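Local coordinates for orotidine 5'-phosphate decarboxylase (PDB 4DBD), which probably catalyses the decarboxylation of orotidine 5'-monophosphate to uridine 5'-monophosphate, the final step of de novo UMP synthesis, at residues Ile7-Lys12 with Tyr183-Arg188; Gly28-Leu33 with Ile57-Leu62. All blocks are in the same frame, centred on the assembly; numbering follows the deposited sequence.

Interaction 1 (Ile7-Lys12 with Tyr183-Arg188); sequences ILAMDK and YEIIGR. With SO4 (sulfate ion), chain B.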
loop_
_atom_site.group_PDB
_atom_site.type_symbol
_atom_site.label_atom_id
_atom_site.label_comp_id
_atom_site.label_asym_id
_atom_site.label_seq_id
_atom_site.Cartn_x
_atom_site.Cartn_y
_atom_site.Cartn_z
ATOM N N ILE A 7 -17.092 11.854 1.449
ATOM C CA ILE A 7 -16.460 10.791 2.220
ATOM C C ILE A 7 -15.296 11.421 2.976
ATOM O O ILE A 7 -14.376 11.966 2.356
ATOM C CB ILE A 7 -15.933 9.645 1.313
ATOM C CG1 ILE A 7 -17.096 8.887 0.669
ATOM C CG2 ILE A 7 -15.060 8.689 2.126
ATOM C CD1 ILE A 7 -16.690 7.994 -0.479
ATOM N N LEU A 8 -15.340 11.378 4.305
ATOM C CA LEU A 8 -14.268 11.952 5.106
ATOM C C LEU A 8 -13.016 11.095 5.025
ATOM O O LEU A 8 -13.051 9.904 5.340
ATOM C CB LEU A 8 -14.677 12.100 6.579
ATOM C CG LEU A 8 -13.575 12.558 7.536
ATOM C CD1 LEU A 8 -13.059 13.954 7.143
ATOM C CD2 LEU A 8 -14.045 12.554 8.996
ATOM N N ALA A 9 -11.902 11.699 4.623
ATOM C CA ALA A 9 -10.636 10.979 4.657
ATOM C C ALA A 9 -10.028 11.217 6.017
ATOM O O ALA A 9 -9.379 12.246 6.249
ATOM C CB ALA A 9 -9.697 11.445 3.546
ATOM N N MET A 10 -10.273 10.294 6.939
ATOM C CA MET A 10 -9.770 10.479 8.289
ATOM C C MET A 10 -8.343 9.981 8.399
ATOM O O MET A 10 -8.096 8.840 8.786
ATOM C CB MET A 10 -10.677 9.809 9.323
ATOM C CG MET A 10 -10.319 10.194 10.740
ATOM S SD MET A 10 -11.706 10.025 11.880
ATOM C CE MET A 10 -11.987 8.254 11.780
ATOM N N ASP A 11 -7.409 10.857 8.049
ATOM C CA ASP A 11 -5.986 10.550 8.105
ATOM C C ASP A 11 -5.347 11.207 9.330
ATOM O O ASP A 11 -4.150 11.053 9.584
ATOM C CB ASP A 11 -5.309 11.030 6.818
ATOM C CG ASP A 11 -5.803 10.292 5.594
ATOM O OD1 ASP A 11 -5.886 9.039 5.644
ATOM O OD2 ASP A 11 -6.115 10.962 4.582
ATOM N N LYS A 12 -6.160 11.956 10.073
ATOM C CA LYS A 12 -5.815 12.408 11.415
ATOM C C LYS A 12 -7.006 12.116 12.310
ATOM O O LYS A 12 -8.151 12.167 11.852
ATOM C CB LYS A 12 -5.536 13.910 11.433
ATOM C CG LYS A 12 -4.127 14.311 11.048
ATOM C CD LYS A 12 -3.975 15.810 11.251
ATOM C CE LYS A 12 -2.556 16.292 11.023
ATOM N NZ LYS A 12 -2.508 17.776 11.176
ATOM N N TYR A 183 -19.194 10.457 -5.203
ATOM C CA TYR A 183 -18.804 11.015 -3.925
ATOM C C TYR A 183 -17.442 11.676 -4.024
ATOM O O TYR A 183 -16.597 11.264 -4.830
ATOM C CB TYR A 183 -18.778 9.904 -2.868
ATOM C CG TYR A 183 -20.096 9.197 -2.788
ATOM C CD1 TYR A 183 -21.186 9.780 -2.149
ATOM C CD2 TYR A 183 -20.260 7.943 -3.361
ATOM C CE1 TYR A 183 -22.408 9.123 -2.086
ATOM C CE2 TYR A 183 -21.467 7.283 -3.312
ATOM C CZ TYR A 183 -22.538 7.876 -2.675
ATOM O OH TYR A 183 -23.741 7.204 -2.634
ATOM N N GLU A 184 -17.247 12.712 -3.217
ATOM C CA GLU A 184 -15.947 13.359 -3.094
ATOM C C GLU A 184 -15.273 13.030 -1.775
ATOM O O GLU A 184 -15.878 13.125 -0.698
ATOM C CB GLU A 184 -16.068 14.882 -3.289
ATOM C CG GLU A 184 -16.078 15.262 -4.756
ATOM C CD GLU A 184 -16.336 16.747 -5.007
ATOM O OE1 GLU A 184 -15.970 17.610 -4.173
ATOM O OE2 GLU A 184 -16.918 17.041 -6.062
ATOM N N ILE A 185 -14.014 12.619 -1.873
ATOM C CA ILE A 185 -13.214 12.302 -0.702
ATOM C C ILE A 185 -12.447 13.534 -0.277
ATOM O O ILE A 185 -11.672 14.095 -1.051
ATOM C CB ILE A 185 -12.228 11.188 -1.012
ATOM C CG1 ILE A 185 -13.003 9.904 -1.310
ATOM C CG2 ILE A 185 -11.258 10.996 0.158
ATOM C CD1 ILE A 185 -12.224 8.861 -2.060
ATOM N N ILE A 186 -12.668 13.942 0.963
ATOM C CA ILE A 186 -12.127 15.184 1.486
ATOM C C ILE A 186 -11.485 14.933 2.840
ATOM O O ILE A 186 -12.103 14.352 3.743
ATOM C CB ILE A 186 -13.236 16.250 1.588
ATOM C CG1 ILE A 186 -13.953 16.365 0.240
ATOM C CG2 ILE A 186 -12.655 17.595 2.018
ATOM C CD1 ILE A 186 -15.157 17.275 0.240
ATOM N N GLY A 187 -10.231 15.347 2.967
ATOM C CA GLY A 187 -9.469 15.124 4.178
ATOM C C GLY A 187 -9.157 16.418 4.895
ATOM O O GLY A 187 -9.961 16.901 5.689
ATOM N N ARG A 188 -7.998 16.997 4.586
ATOM C CA ARG A 188 -7.477 18.151 5.327
ATOM C C ARG A 188 -8.449 19.325 5.416
ATOM O O ARG A 188 -8.517 19.997 6.448
ATOM C CB ARG A 188 -6.148 18.625 4.720
ATOM C CG ARG A 188 -4.949 17.799 5.172
ATOM C CD ARG A 188 -3.735 18.088 4.332
ATOM N NE ARG A 188 -3.796 17.381 3.057
ATOM C CZ ARG A 188 -2.820 17.392 2.157
ATOM N NH1 ARG A 188 -1.711 18.079 2.405
ATOM N NH2 ARG A 188 -2.953 16.709 1.020
HETATM S S SO4 B . -6.690 15.425 1.500
HETATM O O1 SO4 B . -6.692 13.960 1.448
HETATM O O2 SO4 B . -6.178 15.872 2.786
HETATM O O3 SO4 B . -5.819 15.954 0.443
HETATM O O4 SO4 B . -8.053 15.917 1.298
#
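The side chains of Ile7 and Ile185 cross at a slant on neighbouring parallel strands, and that of Ile7 can be followed outward atom by atom. Its CB lies 3.9 Å from Ile185 CG1, and the CG2 branch grazes that same atom. The other branch turns a different way: with chi1 at -68°, CG1 stands anti to the carbonyl carbon and runs toward Tyr183, where the terminal CD1 comes to rest 3.7 Å from Tyr183 CB. Branching at CB thus lets one isoleucine pack against two residues of the neighbouring strand. Further along, Ala9 CB fits 3.8 Å from Ile185 CG2, a small methyl where the strands run close.

Three backbone hydrogen bonds set the register, from Ile7 N to Glu184 O, from Ile186 N to Ile7 O and from Ala9 N to Ile186 O. Beyond them the second strand turns straight into helix 188-191, and the sulfate sits at that helix's N terminus. Gly187 is the N-cap; a beta carbon here would crowd Ala9 CB and intrude on the anion pocket, probably the place of the substrate phosphate, so glycine suits the position. Gly187 N gives a hydrogen bond of 2.8 Å to sulfate O4. Sulfate O2 is gripped twice by Arg188, from backbone N and from NE (2.8 Å), while NH2 reaches O3; the chain bends at chi3 (-79°) to bring the guanidinium edge onto the anion. The sulfate probably comes from the crystallisation liquor, and Gln169 NE2 bonds it too.

Strand 6-10 is flanked on its other edge by strand 28-32, whose Lys30 touches Ile7, Ala9 and Ile185 inside the barrel. Val162 of strand 160-163 packs on both isoleucines, whereas Leu8 meets Ile190 of helix 188-191 on the opposite face of the sheet.

Interaction 2 (Gly28-Leu33 with Ile57-Leu62); sequences GIKVGL and IVDFKL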
loop_
_atom_site.group_PDB
_atom_site.type_symbol
_atom_site.label_atom_id
_atom_site.label_comp_id
_atom_site.label_asym_id
_atom_site.label_seq_id
_atom_site.Cartn_x
_atom_site.Cartn_y
_atom_site.Cartn_z
ATOM N N GLY A 28 -19.757 8.489 3.804
ATOM C CA GLY A 28 -18.836 7.505 4.333
ATOM C C GLY A 28 -17.631 8.138 4.993
ATOM O O GLY A 28 -17.443 9.367 4.981
ATOM N N ILE A 29 -16.799 7.282 5.566
ATOM C CA ILE A 29 -15.560 7.686 6.193
ATOM C C ILE A 29 -14.489 6.751 5.657
ATOM O O ILE A 29 -14.680 5.529 5.634
ATOM C CB ILE A 29 -15.637 7.522 7.712
ATOM C CG1 ILE A 29 -16.643 8.514 8.290
ATOM C CG2 ILE A 29 -14.260 7.686 8.331
ATOM C CD1 ILE A 29 -17.033 8.226 9.722
ATOM N N LYS A 30 -13.380 7.324 5.208
ATOM C CA LYS A 30 -12.282 6.547 4.639
ATOM C C LYS A 30 -11.111 6.557 5.621
ATOM O O LYS A 30 -10.520 7.601 5.904
ATOM C CB LYS A 30 -11.856 7.103 3.272
ATOM C CG LYS A 30 -10.799 6.256 2.552
ATOM C CD LYS A 30 -10.430 6.833 1.185
ATOM C CE LYS A 30 -9.507 8.039 1.287
ATOM N NZ LYS A 30 -8.126 7.681 1.700
ATOM N N VAL A 31 -10.792 5.374 6.141
ATOM C CA VAL A 31 -9.772 5.204 7.163
ATOM C C VAL A 31 -8.444 4.806 6.528
ATOM O O VAL A 31 -8.388 3.824 5.797
ATOM C CB VAL A 31 -10.188 4.084 8.142
ATOM C CG1 VAL A 31 -9.128 3.885 9.198
ATOM C CG2 VAL A 31 -11.540 4.402 8.777
ATOM N N GLY A 32 -7.378 5.548 6.823
ATOM C CA GLY A 32 -6.080 5.294 6.223
ATOM C C GLY A 32 -5.031 4.744 7.167
ATOM O O GLY A 32 -5.275 4.583 8.367
ATOM N N LEU A 33 -3.852 4.450 6.626
ATOM C CA LEU A 33 -2.732 4.005 7.452
ATOM C C LEU A 33 -2.261 5.066 8.452
ATOM O O LEU A 33 -1.867 4.732 9.577
ATOM C CB LEU A 33 -1.561 3.549 6.581
ATOM C CG LEU A 33 -1.503 2.045 6.314
ATOM C CD1 LEU A 33 -0.588 1.743 5.136
ATOM C CD2 LEU A 33 -1.057 1.302 7.576
ATOM N N ILE A 57 -14.814 2.771 4.696
ATOM C CA ILE A 57 -13.862 2.304 3.703
ATOM C C ILE A 57 -12.469 2.316 4.296
ATOM O O ILE A 57 -12.036 3.313 4.870
ATOM C CB ILE A 57 -13.866 3.209 2.450
ATOM C CG1 ILE A 57 -15.278 3.340 1.894
ATOM C CG2 ILE A 57 -12.901 2.663 1.384
ATOM C CD1 ILE A 57 -15.384 4.342 0.739
ATOM N N VAL A 58 -11.766 1.195 4.181
ATOM C CA VAL A 58 -10.380 1.160 4.606
ATOM C C VAL A 58 -9.531 1.354 3.352
ATOM O O VAL A 58 -9.707 0.646 2.354
ATOM C CB VAL A 58 -10.018 -0.163 5.320
ATOM C CG1 VAL A 58 -8.510 -0.323 5.361
ATOM C CG2 VAL A 58 -10.601 -0.166 6.734
ATOM N N ASP A 59 -8.647 2.350 3.402
ATOM C CA ASP A 59 -7.768 2.656 2.276
ATOM C C ASP A 59 -6.307 2.522 2.709
ATOM O O ASP A 59 -5.700 3.468 3.211
ATOM C CB ASP A 59 -8.056 4.061 1.718
ATOM C CG ASP A 59 -7.198 4.387 0.535
ATOM O OD1 ASP A 59 -6.567 3.441 0.009
ATOM O OD2 ASP A 59 -7.158 5.565 0.114
ATOM N N PHE A 60 -5.761 1.323 2.524
ATOM C CA PHE A 60 -4.341 1.093 2.685
ATOM C C PHE A 60 -3.695 0.961 1.302
ATOM O O PHE A 60 -2.583 0.424 1.180
ATOM C CB PHE A 60 -4.091 -0.191 3.479
ATOM C CG PHE A 60 -4.474 -0.103 4.932
ATOM C CD1 PHE A 60 -5.019 1.057 5.466
ATOM C CD2 PHE A 60 -4.275 -1.189 5.766
ATOM C CE1 PHE A 60 -5.364 1.125 6.804
ATOM C CE2 PHE A 60 -4.615 -1.126 7.107
ATOM C CZ PHE A 60 -5.160 0.038 7.627
ATOM N N LYS A 61 -4.400 1.439 0.270
ATOM C CA LYS A 61 -3.900 1.406 -1.106
ATOM C C LYS A 61 -3.292 0.051 -1.418
ATOM O O LYS A 61 -2.146 -0.045 -1.878
ATOM C CB LYS A 61 -2.861 2.498 -1.333
ATOM C CG LYS A 61 -3.415 3.933 -1.335
ATOM C CD LYS A 61 -4.447 4.137 -2.445
ATOM C CE LYS A 61 -4.706 5.634 -2.692
ATOM N NZ LYS A 61 -5.236 6.360 -1.483
ATOM N N LEU A 62 -4.077 -0.994 -1.192
ATOM C CA LEU A 62 -3.580 -2.363 -1.238
ATOM C C LEU A 62 -2.874 -2.661 -2.556
ATOM O O LEU A 62 -3.399 -2.390 -3.631
ATOM C CB LEU A 62 -4.723 -3.337 -1.005
ATOM C CG LEU A 62 -5.374 -3.274 0.388
ATOM C CD1 LEU A 62 -6.743 -3.945 0.379
ATOM C CD2 LEU A 62 -4.458 -3.884 1.457
HETATM O O HOH W 1 -3.478 5.107 3.862
#
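Lys30 and Asp59 both leave their strands with CG anti to the backbone N (chi1 -174° and -178°), which sets Lys30 CG 3.6 Å from Asp59 CB. The lysine chain then bends at chi3 (77°) and again at chi4, turning CE and NZ back onto the carboxylate: NZ ends 2.8 Å from Asp59 OD2, on that oxygen's anti lone pair. Lys61 reaches the same OD2 from the syn side, with its NZ at 2.6 Å, while its backbone N bonds to Asp59 OD1 in an Asx turn. The carboxylate is therefore held through both oxygens and its rotation is fixed.

The strands beneath are parallel. Ile57 N bonds to Ile29 O, Val31 N lies 2.7 Å from Ile57 O, and Asp59 N lies 2.8 Å from Val31 O. Past this point they diverge, and a water links them, accepting from Leu33 N and donating to Asp59 O. Nearby, the Phe60 ring is sandwiched between two aliphatic groups. Leu33 CG sits over one face, 3.7 Å from Phe60 CD1, in a CH-pi contact, and Val58 CG1 lies against the opposite face; a flat, apolar ring suits such a slot. Leu33 of the second subunit also packs on Phe60 and on its own counterpart, drawing this corner into the dimer interface.

Lys30 NZ and Lys61 NZ stand 4.5 Å apart, and the aspartate oxygen shared by both would ease any repulsion. Lys61 is also salt-bridged to Asp64 of the second subunit, which completes an alternating Lys-Asp-Lys-Asp row like that of the family's active site. Lys61 is predicted to be the proton donor; its bond to Asp59 OD2 is consistent with Asp59 positioning its NZ, and the Asp64 bridge with an active site shared across the dimer, as in this family.

From the N terminus, strand 6-10 comes first and waits for its partner in interaction 1 until almost the whole fold has been built. Strand 28-32 follows directly beside it, joined through Leu8 O to Lys30 N and Met10 N to Lys30 O. After helices 33-39 and 41-48, strand 55-62 returns to close the short loop of interaction 2, a beta-alpha-beta crossover. The remaining strands are laid down in order until 183-186 meets 6-10, sealing the eight-stranded TIM barrel. Interaction 2 is thus nested within interaction 1. Together they join four consecutive strands of the barrel, 183-186, 6-10, 28-32 and 55-62, bringing the sulfate site and the charged row to the same mouth, beside the second subunit.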